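Local coordinates for protein halogenase PltM (Pseudomonas fluorescens, PDB 6BZN) that halogenates phenolic substrates with unusual versatility toward substrate and halide, probably as an FAD-dependent enzyme of the tryptophan halogenase type, at residues A[276-285]-A[294-302]. Numbering follows the deposited sequence.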
# COMPACT_ATOMS: atom_id res chain seq x y z
N ILE A 276 -10.78 6.34 -9.19
CA ILE A 276 -10.07 7.52 -9.68
C ILE A 276 -9.60 8.32 -8.47
O ILE A 276 -10.40 8.65 -7.59
CB ILE A 276 -10.98 8.41 -10.57
CG1 ILE A 276 -11.58 7.63 -11.76
CG2 ILE A 276 -10.23 9.65 -11.04
CD1 ILE A 276 -10.60 7.08 -12.79
N GLY A 277 -8.31 8.63 -8.42
CA GLY A 277 -7.76 9.48 -7.37
C GLY A 277 -6.74 10.41 -7.95
O GLY A 277 -5.93 9.98 -8.77
N PHE A 278 -6.78 11.69 -7.60
CA PHE A 278 -5.72 12.61 -8.02
C PHE A 278 -5.08 13.30 -6.84
O PHE A 278 -5.77 13.66 -5.86
CB PHE A 278 -6.13 13.58 -9.15
CG PHE A 278 -7.24 14.53 -8.81
CD1 PHE A 278 -8.58 14.14 -8.91
CD2 PHE A 278 -6.96 15.85 -8.51
CE1 PHE A 278 -9.60 15.04 -8.63
CE2 PHE A 278 -7.98 16.76 -8.24
CZ PHE A 278 -9.30 16.35 -8.31
N GLN A 279 -3.75 13.42 -6.91
CA GLN A 279 -2.93 13.87 -5.81
C GLN A 279 -2.08 15.03 -6.25
O GLN A 279 -1.55 15.01 -7.36
CB GLN A 279 -1.97 12.76 -5.35
CG GLN A 279 -2.60 11.58 -4.62
CD GLN A 279 -3.65 10.83 -5.43
OE1 GLN A 279 -4.81 10.75 -5.04
NE2 GLN A 279 -3.23 10.27 -6.56
N PHE A 280 -1.93 16.02 -5.37
CA PHE A 280 -1.00 17.13 -5.61
C PHE A 280 0.11 17.19 -4.57
O PHE A 280 -0.12 16.99 -3.39
CB PHE A 280 -1.74 18.47 -5.63
CG PHE A 280 -2.73 18.60 -6.74
CD1 PHE A 280 -2.29 18.62 -8.07
CD2 PHE A 280 -4.09 18.73 -6.48
CE1 PHE A 280 -3.21 18.75 -9.12
CE2 PHE A 280 -5.00 18.86 -7.51
CZ PHE A 280 -4.56 18.86 -8.84
N ASN A 281 1.31 17.47 -5.05
CA ASN A 281 2.40 17.95 -4.24
C ASN A 281 2.05 19.36 -3.77
O ASN A 281 2.05 20.30 -4.56
CB ASN A 281 3.68 17.95 -5.08
CG ASN A 281 4.89 18.42 -4.31
OD1 ASN A 281 4.78 18.88 -3.18
ND2 ASN A 281 6.06 18.29 -4.91
N ASN A 282 1.75 19.50 -2.48
CA ASN A 282 1.29 20.79 -1.92
C ASN A 282 2.36 21.88 -1.99
O ASN A 282 2.04 23.07 -1.96
CB ASN A 282 0.83 20.62 -0.47
CG ASN A 282 -0.48 19.85 -0.33
OD1 ASN A 282 -1.43 20.08 -1.07
ND2 ASN A 282 -0.55 18.98 0.67
N ALA A 283 3.63 21.48 -2.10
CA ALA A 283 4.71 22.43 -2.37
C ALA A 283 4.64 23.05 -3.76
O ALA A 283 5.24 24.11 -3.98
CB ALA A 283 6.07 21.75 -2.18
N LYS A 284 3.95 22.41 -4.71
CA LYS A 284 3.83 22.93 -6.07
C LYS A 284 2.45 23.42 -6.46
O LYS A 284 2.35 24.31 -7.27
CB LYS A 284 4.28 21.88 -7.08
CG LYS A 284 5.78 21.60 -7.02
CD LYS A 284 6.17 20.63 -8.10
CE LYS A 284 7.61 20.19 -7.96
NZ LYS A 284 8.51 21.20 -8.56
N TYR A 285 1.38 22.82 -5.94
CA TYR A 285 0.03 23.29 -6.21
C TYR A 285 -0.86 22.97 -5.03
O TYR A 285 -0.91 21.82 -4.60
CB TYR A 285 -0.56 22.63 -7.47
CG TYR A 285 -1.99 23.02 -7.72
CD1 TYR A 285 -2.32 24.28 -8.24
CD2 TYR A 285 -3.04 22.15 -7.43
CE1 TYR A 285 -3.63 24.66 -8.46
CE2 TYR A 285 -4.36 22.51 -7.65
CZ TYR A 285 -4.65 23.76 -8.16
OH TYR A 285 -5.95 24.13 -8.37
N GLU A 294 -11.90 21.23 -9.07
CA GLU A 294 -10.48 20.88 -9.18
C GLU A 294 -10.27 19.78 -10.22
O GLU A 294 -9.31 19.83 -11.00
CB GLU A 294 -9.91 20.47 -7.82
CG GLU A 294 -9.80 21.60 -6.81
CD GLU A 294 -8.75 22.66 -7.17
OE1 GLU A 294 -7.74 22.34 -7.85
OE2 GLU A 294 -8.93 23.82 -6.76
N PHE A 295 -11.18 18.80 -10.28
CA PHE A 295 -11.11 17.74 -11.27
C PHE A 295 -11.19 18.32 -12.69
O PHE A 295 -10.33 18.03 -13.52
CB PHE A 295 -12.22 16.69 -11.03
CG PHE A 295 -12.14 15.50 -11.95
CD1 PHE A 295 -11.01 14.69 -11.97
CD2 PHE A 295 -13.22 15.16 -12.77
CE1 PHE A 295 -10.93 13.59 -12.82
CE2 PHE A 295 -13.16 14.06 -13.61
CZ PHE A 295 -12.01 13.27 -13.64
N ARG A 296 -12.17 19.18 -12.93
CA ARG A 296 -12.32 19.81 -14.24
C ARG A 296 -11.12 20.68 -14.61
O ARG A 296 -10.70 20.66 -15.78
CB ARG A 296 -13.62 20.62 -14.33
CG ARG A 296 -14.90 19.81 -14.19
CD ARG A 296 -15.12 18.79 -15.31
NE ARG A 296 -15.80 17.58 -14.82
CZ ARG A 296 -16.06 16.48 -15.53
NH1 ARG A 296 -15.72 16.40 -16.82
NH2 ARG A 296 -16.67 15.45 -14.95
N LYS A 297 -10.56 21.42 -13.66
CA LYS A 297 -9.33 22.20 -13.91
C LYS A 297 -8.17 21.29 -14.32
O LYS A 297 -7.42 21.63 -15.25
CB LYS A 297 -8.94 23.06 -12.70
CG LYS A 297 -9.87 24.26 -12.48
CD LYS A 297 -9.33 25.27 -11.47
CE LYS A 297 -9.20 24.69 -10.08
NZ LYS A 297 -8.79 25.71 -9.07
N LEU A 298 -8.03 20.16 -13.65
CA LEU A 298 -7.00 19.18 -13.99
C LEU A 298 -7.16 18.69 -15.43
O LEU A 298 -6.18 18.64 -16.18
CB LEU A 298 -7.04 17.99 -13.03
CG LEU A 298 -5.90 16.98 -13.16
CD1 LEU A 298 -4.58 17.64 -12.78
CD2 LEU A 298 -6.16 15.76 -12.30
N LEU A 299 -8.39 18.36 -15.81
CA LEU A 299 -8.66 17.83 -17.15
C LEU A 299 -8.44 18.88 -18.26
O LEU A 299 -8.04 18.53 -19.37
CB LEU A 299 -10.08 17.26 -17.22
CG LEU A 299 -10.44 16.10 -16.26
CD1 LEU A 299 -11.79 15.51 -16.66
CD2 LEU A 299 -9.37 15.02 -16.20
N LYS A 300 -8.67 20.15 -17.94
CA LYS A 300 -8.40 21.26 -18.85
C LYS A 300 -6.88 21.43 -19.03
O LYS A 300 -6.40 21.62 -20.14
CB LYS A 300 -9.04 22.53 -18.28
CG LYS A 300 -9.17 23.73 -19.21
CD LYS A 300 -9.76 24.91 -18.42
CE LYS A 300 -10.56 25.88 -19.27
NZ LYS A 300 -9.67 26.79 -20.02
N LYS A 301 -6.15 21.32 -17.92
CA LYS A 301 -4.68 21.36 -17.92
C LYS A 301 -4.07 20.21 -18.73
O LYS A 301 -3.09 20.40 -19.44
CB LYS A 301 -4.19 21.28 -16.46
CG LYS A 301 -2.96 22.08 -16.06
CD LYS A 301 -2.93 22.23 -14.53
CE LYS A 301 -1.76 23.06 -14.02
NZ LYS A 301 -1.80 23.37 -12.56
N TYR A 302 -4.67 19.02 -18.62
CA TYR A 302 -4.17 17.78 -19.22
C TYR A 302 -5.27 17.08 -20.03
O TYR A 302 -5.80 16.05 -19.60
CB TYR A 302 -3.65 16.85 -18.12
CG TYR A 302 -2.58 17.48 -17.28
CD1 TYR A 302 -1.32 17.76 -17.83
CD2 TYR A 302 -2.81 17.85 -15.95
CE1 TYR A 302 -0.33 18.38 -17.08
CE2 TYR A 302 -1.82 18.46 -15.19
CZ TYR A 302 -0.59 18.73 -15.77
OH TYR A 302 0.41 19.34 -15.04
O HOH W 1 -6.50 26.91 -9.98
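Helix-on-sheet packing, here of helix 291-301 on strand 273-281 with the axes of segments 294-301 and 276-281 at 80°, is built by Phe-278, Phe-280 and the helix residues Phe-295 and Leu-298. With CG lodged between N and C of its own backbone (chi1 63°), Phe-278 sends its ring to the helix, where it meets Phe-295 obliquely, CE1 lying 3.6 Å from CD1 of Phe-295. Leu-298 divides its branches: CD2 lies 3.8 Å from CB of Phe-278, while CD1 comes to the edge of the Phe-280 ring. Beyond the strand, the chain turns back and sets an edge of the Tyr-285 ring, at CD2, onto one face of Phe-280. The phenol OH donates to the syn lone pair of Glu-294 OE1 at 2.6 Å and accepts a weak bond from Lys-297 NZ; a water also bridges Tyr-285 OH and Lys-297 NZ. Glu-294 OE2, salt-bridged to Lys-297 NZ at 3.0 Å, takes the backbone N-H groups of Thr-288 and Glu-289. Replacing Glu-294 with an alanine would probably leave the Tyr-285 hydroxyl without its acceptor and these two amides without their carboxylate. Lys-297 is also salt-bridged to Glu-289, and Lys-301 NZ makes an off-centre cation-pi contact with Tyr-285. Strands 256-262 and 215-223 flank strand 273-281, contributing Leu-258 against Leu-298 and Met-222 against Phe-295.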